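Local coordinates for OsmC family protein (Rhodothermus marinus, PDB 5CML) that acts as a serine carboxyl esterase, this chain being the alpha/beta-hydrolase domain of a longer protein that also carries an OsmC domain, at residues 132-143 against 200-211; 153-161 against 165-173. All coordinates share one frame; numbering follows the deposited sequence. Where two conformers were deposited one is given.

Contact 1 of 2, residues 132-143 against 200-211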
loop_
_atom_site.group_PDB
_atom_site.type_symbol
_atom_site.label_atom_id
_atom_site.label_comp_id
_atom_site.label_asym_id
_atom_site.label_seq_id
_atom_site.Cartn_x
_atom_site.Cartn_y
_atom_site.Cartn_z
ATOM N N GLY A 132 -8.782 -0.234 1.649
ATOM C CA GLY A 132 -9.071 0.133 3.023
ATOM C C GLY A 132 -8.330 1.375 3.495
ATOM O O GLY A 132 -8.080 1.526 4.684
ATOM N N ALA A 133 -7.987 2.269 2.580
ATOM C CA ALA A 133 -7.160 3.439 2.941
ATOM C C ALA A 133 -7.956 4.512 3.700
ATOM O O ALA A 133 -9.083 4.831 3.331
ATOM C CB ALA A 133 -6.545 4.057 1.701
ATOM N N PRO A 134 -7.350 5.088 4.747
ATOM C CA PRO A 134 -7.983 6.223 5.420
ATOM C C PRO A 134 -7.792 7.481 4.588
ATOM O O PRO A 134 -6.849 7.550 3.818
ATOM C CB PRO A 134 -7.261 6.287 6.757
ATOM C CG PRO A 134 -5.903 5.760 6.473
ATOM C CD PRO A 134 -6.108 4.674 5.413
ATOM N N CYS A 135 -8.680 8.459 4.738
ATOM C CA CYS A 135 -8.659 9.620 3.860
ATOM C C CYS A 135 -8.014 10.839 4.491
ATOM O O CYS A 135 -7.612 11.756 3.778
ATOM C CB CYS A 135 -10.077 9.978 3.433
ATOM S SG CYS A 135 -11.104 10.624 4.759
ATOM N N ASP A 136 -7.927 10.854 5.820
ATOM C CA ASP A 136 -7.456 12.048 6.511
ATOM C C ASP A 136 -6.849 11.754 7.886
ATOM O O ASP A 136 -6.961 10.643 8.402
ATOM C CB ASP A 136 -8.611 13.065 6.632
ATOM C CG ASP A 136 -9.802 12.540 7.406
ATOM O OD1 ASP A 136 -9.656 11.635 8.258
ATOM O OD2 ASP A 136 -10.911 13.074 7.178
ATOM N N PRO A 137 -6.167 12.748 8.478
ATOM C CA PRO A 137 -5.547 12.494 9.780
ATOM C C PRO A 137 -6.515 12.102 10.894
ATOM O O PRO A 137 -6.139 11.329 11.757
ATOM C CB PRO A 137 -4.864 13.839 10.091
ATOM C CG PRO A 137 -4.469 14.335 8.745
ATOM C CD PRO A 137 -5.628 13.973 7.857
ATOM N N ALA A 138 -7.740 12.606 10.894
ATOM C CA ALA A 138 -8.649 12.222 11.956
ATOM C C ALA A 138 -8.875 10.709 11.959
ATOM O O ALA A 138 -8.907 10.071 13.017
ATOM C CB ALA A 138 -9.975 12.980 11.829
ATOM N N HIS A 139 -8.991 10.119 10.776
ATOM C CA HIS A 139 -9.262 8.692 10.697
ATOM C C HIS A 139 -7.983 7.876 10.941
ATOM O O HIS A 139 -8.051 6.749 11.419
ATOM C CB HIS A 139 -9.923 8.364 9.357
ATOM C CG HIS A 139 -11.365 8.768 9.307
ATOM N ND1 HIS A 139 -11.783 9.985 8.817
ATOM C CD2 HIS A 139 -12.483 8.121 9.714
ATOM C CE1 HIS A 139 -13.100 10.070 8.925
ATOM N NE2 HIS A 139 -13.549 8.955 9.469
ATOM N N VAL A 140 -6.821 8.450 10.668
ATOM C CA VAL A 140 -5.579 7.818 11.095
ATOM C C VAL A 140 -5.425 7.886 12.623
ATOM O O VAL A 140 -5.022 6.900 13.240
ATOM C CB VAL A 140 -4.350 8.463 10.401
ATOM C CG1 VAL A 140 -3.047 7.853 10.916
ATOM C CG2 VAL A 140 -4.452 8.262 8.896
ATOM N N ARG A 141 -5.727 9.033 13.233
ATOM C CA ARG A 141 -5.630 9.159 14.690
ATOM C C ARG A 141 -6.453 8.123 15.436
ATOM O O ARG A 141 -6.073 7.686 16.524
ATOM C CB ARG A 141 -6.042 10.558 15.145
ATOM C CG ARG A 141 -4.966 11.581 14.894
ATOM C CD ARG A 141 -5.224 12.871 15.646
ATOM N NE ARG A 141 -6.409 13.575 15.168
ATOM C CZ ARG A 141 -6.409 14.436 14.154
ATOM N NH1 ARG A 141 -5.281 14.674 13.466
ATOM N NH2 ARG A 141 -7.537 15.042 13.814
ATOM N N HIS A 142 -7.575 7.727 14.851
ATOM C CA HIS A 142 -8.409 6.680 15.431
ATOM C C HIS A 142 -7.613 5.389 15.667
ATOM O O HIS A 142 -7.918 4.615 16.579
ATOM C CB HIS A 142 -9.600 6.412 14.514
ATOM C CG HIS A 142 -10.574 5.425 15.070
ATOM N ND1 HIS A 142 -10.715 4.149 14.565
ATOM C CD2 HIS A 142 -11.454 5.525 16.091
ATOM C CE1 HIS A 142 -11.640 3.505 15.255
ATOM N NE2 HIS A 142 -12.107 4.320 16.185
ATOM N N LEU A 143 -6.593 5.174 14.844
ATOM C CA LEU A 143 -5.807 3.933 14.837
ATOM C C LEU A 143 -4.535 3.966 15.686
ATOM O O LEU A 143 -3.930 2.918 15.928
ATOM C CB LEU A 143 -5.392 3.597 13.405
ATOM C CG LEU A 143 -6.475 3.618 12.333
ATOM C CD1 LEU A 143 -5.846 3.432 10.954
ATOM C CD2 LEU A 143 -7.544 2.560 12.582
ATOM N N ASP A 200 -16.119 -2.595 6.813
ATOM C CA ASP A 200 -14.836 -2.347 7.462
ATOM C C ASP A 200 -15.054 -1.679 8.818
ATOM O O ASP A 200 -15.676 -0.620 8.903
ATOM C CB ASP A 200 -13.946 -1.486 6.542
ATOM C CG ASP A 200 -12.463 -1.448 6.964
ATOM O OD1 ASP A 200 -12.143 -1.432 8.174
ATOM O OD2 ASP A 200 -11.604 -1.413 6.048
ATOM N N GLN A 201 -14.543 -2.314 9.872
ATOM C CA GLN A 201 -14.718 -1.833 11.248
ATOM C C GLN A 201 -13.569 -0.961 11.745
ATOM O O GLN A 201 -13.648 -0.377 12.842
ATOM C CB GLN A 201 -14.872 -3.021 12.196
ATOM C CG GLN A 201 -16.149 -3.811 11.993
ATOM C CD GLN A 201 -16.145 -5.105 12.781
ATOM O OE1 GLN A 201 -16.093 -6.196 12.211
ATOM N NE2 GLN A 201 -16.189 -4.992 14.096
ATOM N N ILE A 202 -12.507 -0.886 10.948
ATOM C CA ILE A 202 -11.258 -0.253 11.359
ATOM C C ILE A 202 -11.126 1.095 10.682
ATOM O O ILE A 202 -10.838 2.099 11.317
ATOM C CB ILE A 202 -10.050 -1.145 10.993
ATOM C CG1 ILE A 202 -10.212 -2.533 11.621
ATOM C CG2 ILE A 202 -8.731 -0.514 11.429
ATOM C CD1 ILE A 202 -10.249 -2.563 13.147
ATOM N N VAL A 203 -11.288 1.088 9.365
ATOM C CA VAL A 203 -11.318 2.296 8.555
ATOM C C VAL A 203 -12.661 2.316 7.839
ATOM O O VAL A 203 -12.920 1.497 6.949
ATOM C CB VAL A 203 -10.167 2.344 7.528
ATOM C CG1 VAL A 203 -10.288 3.575 6.662
ATOM C CG2 VAL A 203 -8.797 2.290 8.235
ATOM N N GLY A 204 -13.544 3.214 8.260
ATOM C CA GLY A 204 -14.886 3.223 7.713
ATOM C C GLY A 204 -14.960 3.518 6.221
ATOM O O GLY A 204 -14.133 4.233 5.655
ATOM N N ILE A 205 -16.012 2.994 5.592
ATOM C CA ILE A 205 -16.232 3.147 4.171
ATOM C C ILE A 205 -16.333 4.626 3.745
ATOM O O ILE A 205 -16.024 4.952 2.599
ATOM C CB ILE A 205 -17.512 2.351 3.754
ATOM C CG1 ILE A 205 -17.782 2.463 2.271
ATOM C CG2 ILE A 205 -18.727 2.835 4.530
ATOM C CD1 ILE A 205 -16.930 1.590 1.476
ATOM N N GLU A 206 -16.725 5.520 4.655
ATOM C CA GLU A 206 -16.781 6.937 4.314
ATOM C C GLU A 206 -15.412 7.464 3.836
ATOM O O GLU A 206 -15.356 8.430 3.078
ATOM C CB GLU A 206 -17.289 7.785 5.497
ATOM C CG GLU A 206 -16.400 7.759 6.725
ATOM C CD GLU A 206 -16.730 6.627 7.688
ATOM O OE1 GLU A 206 -17.301 5.583 7.268
ATOM O OE2 GLU A 206 -16.429 6.808 8.892
ATOM N N ASN A 207 -14.320 6.793 4.227
ATOM C CA ASN A 207 -12.978 7.200 3.803
ATOM C C ASN A 207 -12.804 7.007 2.306
ATOM O O ASN A 207 -12.167 7.823 1.647
ATOM C CB ASN A 207 -11.885 6.411 4.555
ATOM C CG ASN A 207 -11.738 6.849 5.991
ATOM O OD1 ASN A 207 -10.935 7.724 6.290
ATOM N ND2 ASN A 207 -12.502 6.239 6.889
ATOM N N ALA A 208 -13.413 5.956 1.752
ATOM C CA ALA A 208 -13.319 5.738 0.319
ATOM C C ALA A 208 -14.113 6.817 -0.433
ATOM O O ALA A 208 -13.691 7.273 -1.483
ATOM C CB ALA A 208 -13.814 4.321 -0.054
ATOM N N ALA A 209 -15.262 7.233 0.105
ATOM C CA ALA A 209 -16.049 8.275 -0.553
ATOM C C ALA A 209 -15.288 9.598 -0.540
ATOM O O ALA A 209 -15.294 10.349 -1.510
ATOM C CB ALA A 209 -17.390 8.434 0.131
ATOM N N CYS A 210 -14.608 9.863 0.566
ATOM C CA CYS A 210 -13.802 11.051 0.735
ATOM C C CYS A 210 -12.677 11.101 -0.299
ATOM O O CYS A 210 -12.447 12.112 -0.954
ATOM C CB CYS A 210 -13.246 11.047 2.159
ATOM S SG CYS A 210 -12.147 12.354 2.570
ATOM N N LEU A 211 -11.976 9.972 -0.437
ATOM C CA LEU A 211 -10.879 9.916 -1.390
ATOM C C LEU A 211 -11.413 10.025 -2.821
ATOM O O LEU A 211 -10.815 10.696 -3.657
ATOM C CB LEU A 211 -10.044 8.635 -1.213
ATOM C CG LEU A 211 -9.169 8.598 0.051
ATOM C CD1 LEU A 211 -8.666 7.173 0.367
ATOM C CD2 LEU A 211 -7.977 9.529 -0.110
HETATM O O HOH W 1 -10.165 4.928 10.968
#

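Contact 2 of 2, residues 153-161 against 165-173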
loop_
_atom_site.group_PDB
_atom_site.type_symbol
_atom_site.label_atom_id
_atom_site.label_comp_id
_atom_site.label_asym_id
_atom_site.label_seq_id
_atom_site.Cartn_x
_atom_site.Cartn_y
_atom_site.Cartn_z
ATOM N N THR A 153 15.186 5.359 21.587
ATOM C CA THR A 153 14.135 5.381 20.576
ATOM C C THR A 153 13.066 6.401 20.946
ATOM O O THR A 153 12.359 6.246 21.945
ATOM C CB THR A 153 13.477 3.995 20.401
ATOM O OG1 THR A 153 14.480 3.030 20.058
ATOM C CG2 THR A 153 12.412 4.024 19.305
ATOM N N VAL A 154 12.967 7.441 20.126
ATOM C CA VAL A 154 12.013 8.524 20.327
ATOM C C VAL A 154 11.119 8.637 19.093
ATOM O O VAL A 154 11.441 8.094 18.028
ATOM C CB VAL A 154 12.748 9.871 20.587
ATOM C CG1 VAL A 154 11.772 11.001 20.935
ATOM C CG2 VAL A 154 13.764 9.714 21.709
ATOM N N GLY A 155 9.978 9.306 19.250
ATOM C CA GLY A 155 9.192 9.762 18.121
ATOM C C GLY A 155 8.466 8.672 17.359
ATOM O O GLY A 155 8.376 8.739 16.129
ATOM N N GLU A 156 7.950 7.673 18.074
ATOM C CA GLU A 156 7.178 6.601 17.433
ATOM C C GLU A 156 5.750 6.539 17.979
ATOM O O GLU A 156 5.417 7.195 18.960
ATOM C CB GLU A 156 7.903 5.257 17.597
ATOM C CG GLU A 156 9.324 5.313 17.010
ATOM C CD GLU A 156 9.999 3.953 16.847
ATOM O OE1 GLU A 156 9.426 2.937 17.267
ATOM O OE2 GLU A 156 11.120 3.910 16.291
ATOM N N ALA A 157 4.901 5.776 17.301
ATOM C CA ALA A 157 3.499 5.639 17.699
ATOM C C ALA A 157 3.086 4.180 17.593
ATOM O O ALA A 157 3.685 3.438 16.802
ATOM C CB ALA A 157 2.612 6.525 16.827
ATOM N N VAL A 158 2.084 3.766 18.379
ATOM C CA VAL A 158 1.553 2.396 18.312
ATOM C C VAL A 158 0.219 2.359 17.544
ATOM O O VAL A 158 -0.708 3.104 17.849
ATOM C CB VAL A 158 1.355 1.797 19.714
ATOM C CG1 VAL A 158 0.728 0.389 19.651
ATOM C CG2 VAL A 158 2.677 1.734 20.465
ATOM N N VAL A 159 0.147 1.466 16.558
ATOM C CA VAL A 159 -0.982 1.356 15.648
ATOM C C VAL A 159 -1.784 0.101 15.969
ATOM O O VAL A 159 -1.214 -0.962 16.214
ATOM C CB VAL A 159 -0.525 1.275 14.170
ATOM C CG1 VAL A 159 -1.723 1.268 13.221
ATOM C CG2 VAL A 159 0.417 2.416 13.825
ATOM N N ASP A 160 -3.106 0.227 15.926
ATOM C CA ASP A 160 -4.019 -0.888 16.141
ATOM C C ASP A 160 -4.980 -0.980 14.954
ATOM O O ASP A 160 -5.786 -0.074 14.731
ATOM C CB ASP A 160 -4.764 -0.681 17.462
ATOM C CG ASP A 160 -5.783 -1.773 17.766
ATOM O OD1 ASP A 160 -5.824 -2.828 17.089
ATOM O OD2 ASP A 160 -6.546 -1.564 18.727
ATOM N N LEU A 161 -4.834 -2.040 14.156
ATOM C CA LEU A 161 -5.729 -2.312 13.026
ATOM C C LEU A 161 -6.605 -3.534 13.303
ATOM O O LEU A 161 -7.158 -4.144 12.381
ATOM C CB LEU A 161 -4.933 -2.540 11.751
ATOM C CG LEU A 161 -3.948 -1.454 11.340
ATOM C CD1 LEU A 161 -3.306 -1.927 10.065
ATOM C CD2 LEU A 161 -4.662 -0.124 11.156
ATOM N N PRO A 165 -0.706 -5.402 17.047
ATOM C CA PRO A 165 -0.361 -3.983 16.965
ATOM C C PRO A 165 1.085 -3.773 16.529
ATOM O O PRO A 165 1.889 -4.709 16.594
ATOM C CB PRO A 165 -0.587 -3.482 18.401
ATOM C CG PRO A 165 -0.421 -4.681 19.254
ATOM C CD PRO A 165 -0.887 -5.849 18.440
ATOM N N PHE A 166 1.422 -2.559 16.101
ATOM C CA PHE A 166 2.785 -2.292 15.646
ATOM C C PHE A 166 3.181 -0.843 15.861
ATOM O O PHE A 166 2.352 -0.008 16.204
ATOM C CB PHE A 166 2.949 -2.681 14.162
ATOM C CG PHE A 166 2.047 -1.934 13.202
ATOM C CD1 PHE A 166 0.779 -2.407 12.919
ATOM C CD2 PHE A 166 2.496 -0.795 12.539
ATOM C CE1 PHE A 166 -0.043 -1.750 12.017
ATOM C CE2 PHE A 166 1.677 -0.133 11.622
ATOM C CZ PHE A 166 0.407 -0.606 11.372
ATOM N N ARG A 167 4.467 -0.564 15.670
ATOM C CA ARG A 167 5.000 0.788 15.834
ATOM C C ARG A 167 5.259 1.449 14.498
ATOM O O ARG A 167 5.620 0.771 13.537
ATOM C CB ARG A 167 6.316 0.770 16.612
ATOM C CG ARG A 167 6.275 0.049 17.934
ATOM C CD ARG A 167 7.687 -0.346 18.354
ATOM N NE ARG A 167 8.404 0.800 18.901
ATOM C CZ ARG A 167 8.178 1.305 20.109
ATOM N NH1 ARG A 167 7.245 0.765 20.886
ATOM N NH2 ARG A 167 8.873 2.353 20.537
ATOM N N ILE A 168 5.096 2.768 14.442
ATOM C CA ILE A 168 5.556 3.560 13.302
ATOM C C ILE A 168 6.114 4.902 13.792
ATOM O O ILE A 168 5.857 5.309 14.926
ATOM C CB ILE A 168 4.431 3.821 12.275
ATOM C CG1 ILE A 168 3.284 4.604 12.916
ATOM C CG2 ILE A 168 3.958 2.505 11.692
ATOM C CD1 ILE A 168 2.321 5.192 11.884
ATOM N N LYS A 169 6.874 5.587 12.942
ATOM C CA LYS A 169 7.359 6.928 13.285
ATOM C C LYS A 169 6.223 7.968 13.398
ATOM O O LYS A 169 5.307 8.002 12.567
ATOM C CB LYS A 169 8.380 7.393 12.242
ATOM C CG LYS A 169 9.587 6.468 12.089
ATOM C CD LYS A 169 10.307 6.290 13.418
ATOM C CE LYS A 169 11.749 5.850 13.236
ATOM N NZ LYS A 169 12.485 5.818 14.542
ATOM N N LYS A 170 6.272 8.807 14.434
ATOM C CA LYS A 170 5.347 9.946 14.532
ATOM C C LYS A 170 5.492 10.853 13.313
ATOM O O LYS A 170 4.533 11.525 12.912
ATOM C CB LYS A 170 5.588 10.758 15.806
ATOM C CG LYS A 170 5.226 10.035 17.098
ATOM C CD LYS A 170 5.576 10.893 18.318
ATOM C CE LYS A 170 5.693 10.062 19.591
ATOM N NZ LYS A 170 6.056 10.890 20.785
ATOM N N GLN A 171 6.685 10.849 12.723
ATOM C CA GLN A 171 6.963 11.598 11.502
ATOM C C GLN A 171 5.964 11.241 10.398
ATOM O O GLN A 171 5.611 12.094 9.585
ATOM C CB GLN A 171 8.411 11.334 11.033
ATOM C CG GLN A 171 8.809 12.033 9.724
ATOM C CD GLN A 171 10.157 11.566 9.180
ATOM O OE1 GLN A 171 10.559 10.416 9.375
ATOM N NE2 GLN A 171 10.858 12.462 8.495
ATOM N N PHE A 172 5.493 9.994 10.374
ATOM C CA PHE A 172 4.541 9.583 9.353
ATOM C C PHE A 172 3.272 10.452 9.379
ATOM O O PHE A 172 2.911 11.037 8.368
ATOM C CB PHE A 172 4.161 8.104 9.515
ATOM C CG PHE A 172 3.069 7.659 8.588
ATOM C CD1 PHE A 172 3.315 7.504 7.232
ATOM C CD2 PHE A 172 1.792 7.397 9.068
ATOM C CE1 PHE A 172 2.308 7.114 6.369
ATOM C CE2 PHE A 172 0.780 6.994 8.203
ATOM C CZ PHE A 172 1.042 6.848 6.856
ATOM N N LEU A 173 2.594 10.530 10.519
ATOM C CA LEU A 173 1.353 11.280 10.560
ATOM C C LEU A 173 1.636 12.751 10.409
ATOM O O LEU A 173 0.880 13.443 9.739
ATOM C CB LEU A 173 0.571 11.040 11.843
ATOM C CG LEU A 173 -0.788 11.767 11.913
ATOM C CD1 LEU A 173 -1.625 11.680 10.627
ATOM C CD2 LEU A 173 -1.611 11.216 13.043
HETATM O O HOH W 2 9.402 10.257 13.972
#

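Contact 1 of 2, residues 132-143 against 200-211
Segments following the neighbouring core strands 127-131 and 192-196 of the alpha/beta-hydrolase fold meet where Asn207, on helix 206-214, touches both Cys135 and His139. Its CG, anti to the carbonyl carbon (chi1 -73°), sends the amide toward Cys135 N and the His139 ring. OD1 accepts from Cys135 N (2.8 Å, 155° at the hydrogen), while ND2 donates to Gly204 O (2.9 Å) in the amide plane. The amide stands almost upright on one face of the His139 ring, planes 85° apart, with OD1 3.2 Å from His139 CG. His139 ND1 holds the ring by donating to OD1 of the N-cap residue Asp136 (2.7 Å). With an alanine in place of Asn207, Cys135 N would probably lose its acceptor and the His139 ring the amide packed on that face. Leu143 CD2 presses tightly on Ile202 CG2 (3.5 Å), and a water bridges His139 O and Ile202 O. The known Cys135–Cys210 disulfide is doubtful here, its SG atoms 3.0 Å apart and both cysteines modelled in two conformers. Asp200 OD1 accepts from Ile202 N, an Asx turn, and from Val203 N, completing an Asx motif that leaves OD2 to His229, consistent with the acidic member of a Ser-His-Asp triad.

Contact 2 of 2, residues 153-161 against 165-173
Val159 and Phe166 form the tight end of an antiparallel hairpin, strand 156-159 against strand 166-169. They are a hydrogen-bonded pair, Val159 N reaching Phe166 O at 2.7 Å in a nearly straight bond (171°), and Ala157 with Ile168 is the next such pair. With CG of Phe166 lying between its backbone N and carbonyl carbon (chi1 61°), the ring folds back across the neighbouring strand, and Val159 CB sits over one face, 3.6 Å from the ring centroid in a CH-pi contact. Leu161 CD1 meets the edge of the same ring in its plane, 3.8 Å from Phe166 CE1. Beside it Val159 CG2 packs on Ile168 CG1 (3.7 Å), the two side chains crossing at about a right angle; Leu144 and Leu110 continue this apolar layer.

The other side is polar, with Glu156 as its buried centre, salt-bridged to both Arg167 and Lys169: OE1 takes Arg167 NE (2.9 Å), with only a weak second bond from NH2, and OE2 offers its anti lone pair to Lys169 NZ (2.9 Å). Packing is looser where Arg167, its guanidinium turned 55° from the carboxylate plane, lies exposed to solvent, and where Val158 CG1 stays 4.3 Å from Pro165 CB. Farther along, the positive-phi turn at Gly155 presents its carbonyl O to Lys170 N, which sits above the carbonyl plane, and to a water that also accepts from Gln171 N. Leu161 touches Ser109, the probable nucleophile, which fits a hairpin in the lid insertion that alpha/beta-hydrolases often carry above the active site.

In the fold
The chain leaves core strand 127-131 through 132-143, the first half of contact 1, and runs on into strand 144-146. It then enters 153-161, turns through three residues and returns as 165-173, closing contact 2 as a short local loop. Helices 170-179 and 181-187 carry it back to core strand 192-196, after which 200-211 closes contact 1. Contact 2 is therefore nested within contact 1, their centres about 17 Å apart. The two touch directly: Leu143 O and Asp160 N, 2.8 Å apart, probably share a hydrogen bond, Leu161 packs on Leu143, Ile202 CG1 on Leu161 O, and Arg141 on Leu173. Contact 1 thus draws together both ends of the excursion from the core sheet, whereas contact 2 shapes its interior.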